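Local coordinates for protein beta-lactamase (Nostoc sp., PDB 6NHS) that probably hydrolyses beta-lactam antibiotics as a class D serine enzyme of the penicillin-recognising fold, at residues A73-V78 and P177-T182; F95-Q100 and F108-V113; Y137-I142 and P156-P161; G215-Y220 and Y228-N233. One frame throughout, in Å; residues are numbered along the deposited sequence. Where two conformers were deposited one is given.

Contact 1. Residues A73-V78 and P177-T182. With FMT (formic acid), chain I.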
# COMPACT_ATOMS: atom_id res chain seq x y z
N ALA A 73 8.95 -8.93 -6.95
CA ALA A 73 10.41 -8.96 -6.83
C ALA A 73 10.87 -10.27 -6.19
O ALA A 73 11.82 -10.90 -6.67
CB ALA A 73 10.89 -7.76 -6.01
N LEU A 74 10.21 -10.68 -5.11
CA LEU A 74 10.56 -11.94 -4.46
C LEU A 74 10.21 -13.13 -5.34
O LEU A 74 10.99 -14.08 -5.44
CB LEU A 74 9.86 -12.05 -3.11
CG LEU A 74 10.44 -11.13 -2.02
CD1 LEU A 74 9.43 -10.96 -0.87
CD2 LEU A 74 11.78 -11.66 -1.50
N GLU A 75 9.04 -13.09 -5.98
CA GLU A 75 8.61 -14.23 -6.79
C GLU A 75 9.54 -14.46 -7.97
O GLU A 75 9.88 -15.61 -8.29
CB GLU A 75 7.17 -14.04 -7.27
CG GLU A 75 6.57 -15.28 -7.89
CD GLU A 75 6.38 -16.40 -6.88
OE1 GLU A 75 6.26 -16.11 -5.67
OE2 GLU A 75 6.35 -17.58 -7.29
N THR A 76 9.94 -13.38 -8.65
CA THR A 76 10.86 -13.50 -9.78
C THR A 76 12.29 -13.75 -9.33
O THR A 76 13.12 -14.14 -10.16
CB THR A 76 10.84 -12.23 -10.63
OG1 THR A 76 11.19 -11.10 -9.81
CG2 THR A 76 9.47 -12.01 -11.27
N GLY A 77 12.60 -13.49 -8.07
CA GLY A 77 13.94 -13.72 -7.57
C GLY A 77 14.92 -12.60 -7.83
O GLY A 77 16.13 -12.81 -7.68
N VAL A 78 14.45 -11.40 -8.20
CA VAL A 78 15.39 -10.30 -8.36
C VAL A 78 15.89 -9.81 -7.01
O VAL A 78 16.90 -9.11 -6.94
CB VAL A 78 14.79 -9.15 -9.19
CG1 VAL A 78 14.21 -9.68 -10.54
CG2 VAL A 78 13.75 -8.39 -8.40
N PRO A 177 -0.67 -15.22 -8.10
CA PRO A 177 0.40 -16.14 -8.54
C PRO A 177 1.71 -15.93 -7.79
O PRO A 177 2.75 -15.62 -8.38
CB PRO A 177 0.51 -15.81 -10.04
CG PRO A 177 0.23 -14.34 -10.09
CD PRO A 177 -0.88 -14.13 -9.07
N PHE A 178 1.66 -16.09 -6.47
CA PHE A 178 2.83 -15.98 -5.62
C PHE A 178 2.91 -17.20 -4.71
O PHE A 178 1.89 -17.67 -4.20
CB PHE A 178 2.82 -14.68 -4.79
CG PHE A 178 2.64 -13.44 -5.61
CD1 PHE A 178 3.63 -13.04 -6.50
CD2 PHE A 178 1.48 -12.69 -5.53
CE1 PHE A 178 3.46 -11.91 -7.28
CE2 PHE A 178 1.31 -11.54 -6.29
CZ PHE A 178 2.30 -11.15 -7.17
N SER A 179 4.12 -17.71 -4.53
CA SER A 179 4.34 -18.87 -3.69
C SER A 179 4.06 -18.53 -2.23
O SER A 179 4.07 -17.36 -1.82
CB SER A 179 5.77 -19.37 -3.83
OG SER A 179 6.66 -18.45 -3.22
N GLN A 180 3.82 -19.58 -1.43
CA GLN A 180 3.62 -19.39 0.01
C GLN A 180 4.81 -18.69 0.65
O GLN A 180 4.64 -17.86 1.56
CB GLN A 180 3.37 -20.74 0.68
CG GLN A 180 2.96 -20.63 2.15
CD GLN A 180 1.65 -19.89 2.33
OE1 GLN A 180 0.62 -20.32 1.82
NE2 GLN A 180 1.68 -18.78 3.06
N ARG A 181 6.03 -19.00 0.20
CA ARG A 181 7.21 -18.31 0.71
C ARG A 181 7.13 -16.82 0.44
O ARG A 181 7.39 -16.00 1.32
CB ARG A 181 8.47 -18.92 0.10
CG ARG A 181 9.76 -18.18 0.44
CD ARG A 181 10.92 -18.77 -0.35
NE ARG A 181 12.20 -18.17 0.03
CZ ARG A 181 12.71 -17.07 -0.54
NH1 ARG A 181 12.05 -16.45 -1.51
NH2 ARG A 181 13.88 -16.60 -0.12
N THR A 182 6.79 -16.45 -0.80
CA THR A 182 6.65 -15.03 -1.14
C THR A 182 5.60 -14.36 -0.27
O THR A 182 5.82 -13.26 0.26
CB THR A 182 6.28 -14.89 -2.62
OG1 THR A 182 7.34 -15.40 -3.43
CG2 THR A 182 6.05 -13.42 -2.97
C FMT I . 9.93 -17.34 -4.02
O1 FMT I . 9.79 -16.76 -2.93
O2 FMT I . 9.32 -18.36 -4.35
O HOH W 1 13.11 -14.59 -3.82
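The capped N-terminus of helix 180-189 is met by Glu75 from the last turn of helix 65-76. Ser179 is the N-cap: its OG accepts from Thr182 N at 3.1 Å, satisfying an amide that has no helical acceptor in the first turn. A capping box would return the N-H of the cap residue to the Thr182 side chain; here Ser179 N instead donates to Glu75 OE1 at 2.9 Å, nearly straight at 167° but from above the carboxylate plane. Thr182 OG1 lies 2.6 Å from the same Glu75 OE1, and O1 of a bound formic acid is also close to Thr182 OG1. Glutamate suits the site because a negative charge probably gains from lying near a helix N-terminus. With CG anti to the backbone N (chi1 -169°), a bend at chi2 brings OE1 to Ser179 N, while CB meets the edge of the Phe178 ring at CD1. The formic acid, probably from the crystallisation liquor, accepts from Arg181 NH1 through O1 and from Ser179 OG through O2. A water joins Arg181 NH1 to Leu74 O. Thr182 turns its methyl to the apolar side, where CG2 rests 4.1 Å from Leu74 CB.

Contact 2. Residues F95-Q100 and F108-V113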
# COMPACT_ATOMS: atom_id res chain seq x y z
N PHE A 95 15.66 12.11 2.35
CA PHE A 95 15.57 11.68 3.74
C PHE A 95 16.81 10.91 4.15
O PHE A 95 17.26 10.02 3.40
CB PHE A 95 14.32 10.81 3.94
CG PHE A 95 13.05 11.50 3.53
CD1 PHE A 95 12.46 12.44 4.35
CD2 PHE A 95 12.45 11.22 2.31
CE1 PHE A 95 11.30 13.08 3.98
CE2 PHE A 95 11.29 11.86 1.92
CZ PHE A 95 10.71 12.79 2.76
N PRO A 96 17.39 11.21 5.32
CA PRO A 96 18.64 10.56 5.72
C PRO A 96 18.56 9.04 5.82
O PRO A 96 19.55 8.36 5.54
CB PRO A 96 18.94 11.19 7.09
CG PRO A 96 18.22 12.51 7.06
CD PRO A 96 16.98 12.26 6.27
N THR A 97 17.40 8.48 6.21
CA THR A 97 17.28 7.03 6.27
C THR A 97 17.38 6.39 4.89
O THR A 97 17.65 5.19 4.80
CB THR A 97 15.95 6.62 6.92
OG1 THR A 97 14.86 7.03 6.09
CG2 THR A 97 15.82 7.25 8.29
N TRP A 98 17.15 7.15 3.82
CA TRP A 98 17.30 6.63 2.47
C TRP A 98 18.76 6.55 2.03
O TRP A 98 19.06 5.82 1.07
CB TRP A 98 16.55 7.51 1.47
CG TRP A 98 15.05 7.44 1.57
CD1 TRP A 98 14.31 6.68 2.43
CD2 TRP A 98 14.12 8.17 0.76
NE1 TRP A 98 12.97 6.89 2.21
CE2 TRP A 98 12.83 7.79 1.19
CE3 TRP A 98 14.25 9.09 -0.28
CZ2 TRP A 98 11.67 8.32 0.60
CZ3 TRP A 98 13.10 9.61 -0.85
CH2 TRP A 98 11.82 9.22 -0.41
N ASN A 99 19.65 7.29 2.68
CA ASN A 99 21.05 7.35 2.25
C ASN A 99 21.90 6.30 2.94
O ASN A 99 22.92 6.59 3.56
CB ASN A 99 21.59 8.76 2.50
CG ASN A 99 20.80 9.82 1.76
OD1 ASN A 99 20.35 9.61 0.64
ND2 ASN A 99 20.63 10.98 2.40
N GLN A 100 21.48 5.04 2.82
CA GLN A 100 22.17 3.94 3.48
C GLN A 100 21.77 2.64 2.80
O GLN A 100 20.68 2.54 2.23
CB GLN A 100 21.82 3.88 4.97
CG GLN A 100 20.37 3.55 5.22
CD GLN A 100 19.99 3.61 6.69
OE1 GLN A 100 20.86 3.72 7.55
NE2 GLN A 100 18.69 3.55 6.97
N PHE A 108 10.72 -1.15 2.89
CA PHE A 108 9.27 -1.06 3.08
C PHE A 108 8.94 -0.15 4.25
O PHE A 108 8.10 0.75 4.14
CB PHE A 108 8.70 -2.46 3.30
CG PHE A 108 7.20 -2.55 3.15
CD1 PHE A 108 6.37 -2.37 4.25
CD2 PHE A 108 6.62 -2.81 1.91
CE1 PHE A 108 4.98 -2.46 4.11
CE2 PHE A 108 5.23 -2.90 1.77
CZ PHE A 108 4.42 -2.72 2.87
N ARG A 109 9.60 -0.37 5.39
CA ARG A 109 9.38 0.45 6.58
C ARG A 109 9.64 1.93 6.31
O ARG A 109 8.90 2.80 6.77
CB ARG A 109 10.29 -0.06 7.71
CG ARG A 109 10.28 0.78 8.98
CD ARG A 109 11.38 0.30 9.92
NE ARG A 109 11.34 0.97 11.22
CZ ARG A 109 12.27 0.85 12.16
NH1 ARG A 109 13.34 0.09 11.94
NH2 ARG A 109 12.13 1.49 13.31
N ASN A 110 10.70 2.23 5.55
CA ASN A 110 11.16 3.60 5.36
C ASN A 110 10.65 4.24 4.08
O ASN A 110 11.03 5.37 3.79
CB ASN A 110 12.70 3.64 5.36
CG ASN A 110 13.31 3.19 6.68
OD1 ASN A 110 12.72 3.40 7.74
ND2 ASN A 110 14.49 2.58 6.61
N SER A 111 9.79 3.55 3.33
CA SER A 111 9.30 4.03 2.03
C SER A 111 10.46 4.42 1.12
O SER A 111 10.42 5.43 0.42
CB SER A 111 8.33 5.21 2.21
OG SER A 111 7.19 4.83 2.95
N THR A 112 11.50 3.58 1.10
CA THR A 112 12.74 3.89 0.39
C THR A 112 12.54 3.65 -1.11
O THR A 112 12.70 2.53 -1.60
CB THR A 112 13.89 3.05 0.95
OG1 THR A 112 13.93 3.23 2.37
CG2 THR A 112 15.22 3.49 0.35
N VAL A 113 12.23 4.73 -1.84
CA VAL A 113 11.84 4.62 -3.24
C VAL A 113 12.95 4.01 -4.10
O VAL A 113 12.70 3.16 -4.95
CB VAL A 113 11.41 5.99 -3.79
CG1 VAL A 113 11.12 5.90 -5.29
CG2 VAL A 113 10.18 6.51 -3.03
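Asn110 and Trp98 meet where the C-terminal part of the helix that begins at 104 comes up to the short 3-10 turn 96-98. At Asn110 the backbone does the work: its O accepts from Trp98 NE1 at 2.9 Å, with an N-H...O angle of 169°. The oxygen lies in the indole plane, whereas NE1 sits above the plane of the carbonyl. In Trp98, CG is anti to the carbonyl carbon (chi1 -69°), which brings the end of the indole toward segment 108-113. Ser111 follows with positive phi, leaving the helix through a Schellman motif, and its O comes 3.2 Å from Trp98 CZ2. Its hydroxyl is bonded to Lys203 NZ and lies next to Ser63 and Lys66. Ser111 and Val113 thus probably form the Ser-X-Val motif of class D active sites, between the SxxK serine and the KTG lysine. Thr112 crosses a face of the indole: its CA stands 3.9 Å from the centroid of the five-membered ring in a CH-pi contact, while OG1 approaches Trp98 CD1. The ring of Phe95 meets the opposite face edge-on, so the indole is held between the two. Val113 starts the next helix and sets CG2 4.1 Å from Trp98 CH2. Tryptophan suits this place because one flat group offers both an N-H for a carbonyl near a helix C-terminus and broad faces for packing. With its N-H bonded and both faces in contact, the indole is fixed in rotation, and it probably helps to position the backbone that carries Ser111.

Contact 3. Residues Y137-I142 and P156-P161; sequences YGNLQI and PLQITP. With EDO (1,2-ethanediol), chain F.
Asn139 joins these loops through both backbone and side chain. Its N donates to Gln158 O at 2.8 Å. Its amide reaches farther: ND2 donates to Pro156 O at 3.0 Å, almost straight, while OD1 accepts from Gln158 N at 3.0 Å, from above the carbonyl plane. Asparagine fits because its short amide can give and take at neighbouring peptide groups; CG lies between the backbone N and carbonyl carbon (chi1 72°), turned toward segment 156-161. A type II' turn from Tyr137 to Leu140 positions Asn139, with Gly138 at its second place, where positive phi favours glycine. Gly138 CA makes a CA-H...O contact of 3.4 Å with Gln158 O, and a CB there would clash with that oxygen. Next to the turn, Ile159 CD1 lies over a face of the Tyr137 ring, 3.8 Å from its centroid, and Leu157 CD2 touches Tyr137 CE1. The chain between the segments, with helix 151-154, probably corresponds to the omega loop of class D enzymes, and the contact would then close its base. Tyr137 continues inward to Phe65 and Phe68 of helix 65-76 and Phe167 of helix 161-172, Ile142 packs on helix 125-135, and Thr160 caps the start of helix 161-172.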
# COMPACT_ATOMS: atom_id res chain seq x y z
N TYR A 137 -4.10 -5.66 -11.18
CA TYR A 137 -3.79 -4.59 -10.24
C TYR A 137 -4.19 -3.23 -10.81
O TYR A 137 -3.64 -2.80 -11.82
CB TYR A 137 -2.30 -4.60 -9.89
CG TYR A 137 -1.93 -3.59 -8.82
CD1 TYR A 137 -1.57 -2.29 -9.16
CD2 TYR A 137 -1.95 -3.94 -7.48
CE1 TYR A 137 -1.24 -1.36 -8.19
CE2 TYR A 137 -1.61 -3.01 -6.49
CZ TYR A 137 -1.25 -1.73 -6.86
OH TYR A 137 -0.92 -0.79 -5.91
N GLY A 138 -5.12 -2.54 -10.14
CA GLY A 138 -5.45 -1.17 -10.52
C GLY A 138 -5.95 -1.05 -11.94
O GLY A 138 -6.70 -1.90 -12.44
N ASN A 139 -5.53 0.02 -12.63
CA ASN A 139 -5.92 0.25 -14.02
C ASN A 139 -5.01 -0.46 -15.02
O ASN A 139 -5.12 -0.20 -16.22
CB ASN A 139 -5.98 1.76 -14.32
CG ASN A 139 -4.59 2.42 -14.40
OD1 ASN A 139 -3.58 1.80 -14.10
ND2 ASN A 139 -4.57 3.69 -14.79
N LEU A 140 -4.10 -1.32 -14.55
CA LEU A 140 -3.35 -2.27 -15.37
C LEU A 140 -2.36 -1.61 -16.32
O LEU A 140 -1.89 -2.25 -17.26
CB LEU A 140 -4.29 -3.17 -16.19
CG LEU A 140 -5.48 -3.81 -15.47
CD1 LEU A 140 -6.31 -4.61 -16.47
CD2 LEU A 140 -5.00 -4.70 -14.35
N GLN A 141 -2.01 -0.33 -16.12
CA GLN A 141 -1.19 0.41 -17.07
C GLN A 141 0.12 0.80 -16.41
O GLN A 141 0.12 1.52 -15.40
CB GLN A 141 -1.93 1.65 -17.57
CG GLN A 141 -3.21 1.33 -18.32
CD GLN A 141 -4.13 2.53 -18.43
OE1 GLN A 141 -3.72 3.59 -18.91
NE2 GLN A 141 -5.37 2.38 -17.96
N ILE A 142 1.24 0.34 -16.97
CA ILE A 142 2.55 0.71 -16.45
C ILE A 142 3.33 1.56 -17.44
O ILE A 142 4.51 1.86 -17.21
CB ILE A 142 3.36 -0.53 -16.03
CG1 ILE A 142 3.81 -1.33 -17.26
CG2 ILE A 142 2.55 -1.41 -15.08
CD1 ILE A 142 4.79 -2.45 -16.93
N PRO A 156 1.51 6.01 -15.73
CA PRO A 156 0.05 6.07 -15.79
C PRO A 156 -0.69 5.13 -14.84
O PRO A 156 -1.92 5.11 -14.89
CB PRO A 156 -0.25 5.69 -17.24
CG PRO A 156 0.84 4.72 -17.58
CD PRO A 156 2.07 5.18 -16.82
N LEU A 157 0.01 4.37 -14.00
CA LEU A 157 -0.67 3.42 -13.12
C LEU A 157 -1.51 4.16 -12.08
O LEU A 157 -1.02 5.07 -11.41
CB LEU A 157 0.34 2.51 -12.42
CG LEU A 157 -0.29 1.43 -11.53
CD1 LEU A 157 -1.17 0.50 -12.38
CD2 LEU A 157 0.79 0.62 -10.79
N GLN A 158 -2.78 3.76 -11.96
CA GLN A 158 -3.65 4.29 -10.92
C GLN A 158 -4.46 3.14 -10.33
O GLN A 158 -4.57 2.06 -10.93
CB GLN A 158 -4.57 5.39 -11.45
CG GLN A 158 -3.82 6.62 -11.99
CD GLN A 158 -4.77 7.71 -12.44
OE1 GLN A 158 -5.61 8.16 -11.67
NE2 GLN A 158 -4.64 8.14 -13.68
N ILE A 159 -5.04 3.37 -9.16
CA ILE A 159 -5.81 2.35 -8.47
C ILE A 159 -6.86 3.03 -7.59
O ILE A 159 -6.64 4.12 -7.06
CB ILE A 159 -4.88 1.42 -7.64
CG1 ILE A 159 -5.64 0.20 -7.12
CG2 ILE A 159 -4.22 2.19 -6.48
CD1 ILE A 159 -4.73 -0.88 -6.60
N THR A 160 -8.04 2.39 -7.48
CA THR A 160 -9.09 2.87 -6.60
C THR A 160 -8.95 2.24 -5.22
O THR A 160 -8.32 1.19 -5.07
CB THR A 160 -10.47 2.55 -7.17
OG1 THR A 160 -10.75 1.16 -6.95
CG2 THR A 160 -10.55 2.86 -8.67
N PRO A 161 -9.53 2.84 -4.18
CA PRO A 161 -9.52 2.17 -2.87
C PRO A 161 -10.18 0.80 -2.89
O PRO A 161 -9.68 -0.13 -2.26
CB PRO A 161 -10.27 3.16 -1.96
CG PRO A 161 -10.07 4.50 -2.62
CD PRO A 161 -10.06 4.22 -4.11
C1 EDO F . 0.04 0.16 -20.48
O1 EDO F . 0.33 1.51 -20.08
C2 EDO F . 1.22 -0.74 -20.16
O2 EDO F . 0.80 -1.78 -19.25

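Contact 4. Residues G215-Y220 and Y228-N233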
# COMPACT_ATOMS: atom_id res chain seq x y z
N GLY A 215 -3.07 11.13 -0.14
CA GLY A 215 -2.55 10.31 0.95
C GLY A 215 -3.25 8.95 0.97
O GLY A 215 -4.45 8.87 0.76
N TRP A 216 -2.47 7.91 1.23
CA TRP A 216 -2.99 6.55 1.33
C TRP A 216 -2.59 5.93 2.66
O TRP A 216 -1.51 6.19 3.19
CB TRP A 216 -2.42 5.63 0.26
CG TRP A 216 -2.87 5.73 -1.16
CD1 TRP A 216 -2.17 6.29 -2.19
CD2 TRP A 216 -4.05 5.17 -1.73
NE1 TRP A 216 -2.86 6.13 -3.37
CE2 TRP A 216 -4.02 5.45 -3.11
CE3 TRP A 216 -5.15 4.47 -1.21
CZ2 TRP A 216 -5.04 5.06 -3.98
CZ3 TRP A 216 -6.16 4.08 -2.07
CH2 TRP A 216 -6.10 4.38 -3.45
N PHE A 217 -3.46 5.04 3.16
CA PHE A 217 -3.05 3.99 4.09
C PHE A 217 -3.92 2.78 3.79
O PHE A 217 -5.14 2.84 3.94
CB PHE A 217 -3.20 4.44 5.55
CG PHE A 217 -2.62 3.47 6.56
CD1 PHE A 217 -1.36 2.90 6.36
CD2 PHE A 217 -3.32 3.13 7.71
CE1 PHE A 217 -0.83 2.01 7.29
CE2 PHE A 217 -2.78 2.25 8.65
CZ PHE A 217 -1.54 1.69 8.43
N VAL A 218 -3.30 1.69 3.32
CA VAL A 218 -4.03 0.48 2.95
C VAL A 218 -3.39 -0.70 3.66
O VAL A 218 -2.21 -0.68 4.02
CB VAL A 218 -4.05 0.25 1.42
CG1 VAL A 218 -4.43 1.53 0.70
CG2 VAL A 218 -2.70 -0.26 0.92
N GLY A 219 -4.19 -1.75 3.88
CA GLY A 219 -3.67 -2.92 4.58
C GLY A 219 -4.81 -3.75 5.14
O GLY A 219 -5.91 -3.75 4.60
N TYR A 220 -4.52 -4.46 6.23
CA TYR A 220 -5.56 -5.24 6.87
C TYR A 220 -5.22 -5.49 8.33
O TYR A 220 -4.04 -5.55 8.72
CB TYR A 220 -5.84 -6.56 6.14
CG TYR A 220 -4.68 -7.53 6.03
CD1 TYR A 220 -4.44 -8.47 7.03
CD2 TYR A 220 -3.84 -7.53 4.92
CE1 TYR A 220 -3.40 -9.38 6.93
CE2 TYR A 220 -2.80 -8.43 4.81
CZ TYR A 220 -2.58 -9.35 5.81
OH TYR A 220 -1.55 -10.26 5.72
N TYR A 228 -9.97 -7.56 8.76
CA TYR A 228 -10.61 -6.34 8.29
C TYR A 228 -9.65 -5.65 7.33
O TYR A 228 -8.66 -5.05 7.75
CB TYR A 228 -10.99 -5.44 9.47
CG TYR A 228 -11.82 -6.15 10.50
CD1 TYR A 228 -11.23 -6.83 11.56
CD2 TYR A 228 -13.21 -6.18 10.41
CE1 TYR A 228 -11.99 -7.49 12.51
CE2 TYR A 228 -13.98 -6.83 11.35
CZ TYR A 228 -13.37 -7.49 12.40
OH TYR A 228 -14.13 -8.15 13.33
N PHE A 229 -9.94 -5.76 6.04
CA PHE A 229 -9.17 -5.05 5.02
C PHE A 229 -9.61 -3.60 4.97
O PHE A 229 -10.80 -3.30 5.12
CB PHE A 229 -9.37 -5.72 3.65
CG PHE A 229 -8.96 -7.17 3.63
CD1 PHE A 229 -7.65 -7.53 3.32
CD2 PHE A 229 -9.88 -8.17 3.93
CE1 PHE A 229 -7.26 -8.87 3.30
CE2 PHE A 229 -9.50 -9.51 3.91
CZ PHE A 229 -8.18 -9.86 3.61
N PHE A 230 -8.66 -2.69 4.78
CA PHE A 230 -8.97 -1.27 4.76
C PHE A 230 -8.17 -0.55 3.68
O PHE A 230 -7.07 -0.96 3.32
CB PHE A 230 -8.72 -0.61 6.12
CG PHE A 230 -7.29 -0.68 6.59
CD1 PHE A 230 -6.36 0.27 6.18
CD2 PHE A 230 -6.87 -1.69 7.44
CE1 PHE A 230 -5.04 0.20 6.61
CE2 PHE A 230 -5.54 -1.76 7.87
CZ PHE A 230 -4.63 -0.82 7.45
N ALA A 231 -8.76 0.54 3.19
CA ALA A 231 -8.10 1.45 2.26
C ALA A 231 -8.56 2.86 2.60
O ALA A 231 -9.76 3.16 2.51
CB ALA A 231 -8.41 1.11 0.80
N THR A 232 -7.62 3.70 3.00
CA THR A 232 -7.87 5.10 3.31
C THR A 232 -7.23 5.97 2.24
O THR A 232 -6.10 5.73 1.82
CB THR A 232 -7.31 5.45 4.70
OG1 THR A 232 -8.05 4.75 5.71
CG2 THR A 232 -7.43 6.95 4.96
N ASN A 233 -7.97 6.99 1.80
CA ASN A 233 -7.50 7.87 0.73
C ASN A 233 -7.94 9.29 1.07
O ASN A 233 -9.13 9.53 1.26
CB ASN A 233 -8.08 7.43 -0.62
CG ASN A 233 -7.50 8.20 -1.78
OD1 ASN A 233 -7.88 9.35 -2.03
ND2 ASN A 233 -6.56 7.58 -2.49
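Phe217 and Thr232, and then Gly219 and Phe230, form the two hydrogen-bonded pairs between these antiparallel strands. Each pair exchanges two backbone bonds; the shortest, Thr232 N to Phe217 O, is 2.8 Å. At the intervening non-hydrogen-bonded pairs CA-H...O contacts fill in, such as Trp216 CA to Thr232 O at 3.3 Å. The strands are the hairpin 213-223 and 226-236 within the central antiparallel sheet of the penicillin-recognising fold, where 213-223 also borders strand 198-207, bearer of the probable KTG lysine, Lys203. Aromatic contacts lie on both faces. On the face turned to helix 239-255, Phe230 has CG between the backbone N and carbonyl carbon (chi1 61°), which swings its ring across Gly219: Gly219 CA sits 4.0 Å from the ring centroid as a CH-pi contact. Glycine suits this place, since a CB would come tight against Phe230 CZ and, at these backbone angles, jam against the Val218 carbonyl O. The rings of Phe217 and Phe230 meet obliquely, planes 44° apart. On the face turned to helix 161-172, Tyr220 CB rests 3.5 Å from Phe229 CD1, and small Ala231 takes Val218 CG1 against its CB. On the same face Asn233 ND2 stands 3.1 Å above the indole plane of Trp216, the amide almost upright on it at 85°. Asn233 OD1 is bonded to Arg54, and Trp216 NE1 to Leu60 O.

Contact 4 is buried in the central sheet; contact 2 lies at the surface, and contacts 1 and 3 are partly buried in the helical region. Contacts 3 and 4 touch: the start of helix 161-172 rests on the sheet, Pro161 O 3.5 Å from Ala231 CB, and the loop before it brings Ile159 O to 3.6 Å from Trp216 CZ2. Contacts 2 and 3 nest within contact 1. The chemistry follows place: repeated backbone pairs and rings in contact 4, one asparagine bridging loops in contact 3, an indole near a helix C-terminus in contact 2, and charge beside a helix start in contact 1. Contact 2 carries Ser111, whose partner Lys203 is backbone-bonded to Val218 of contact 4.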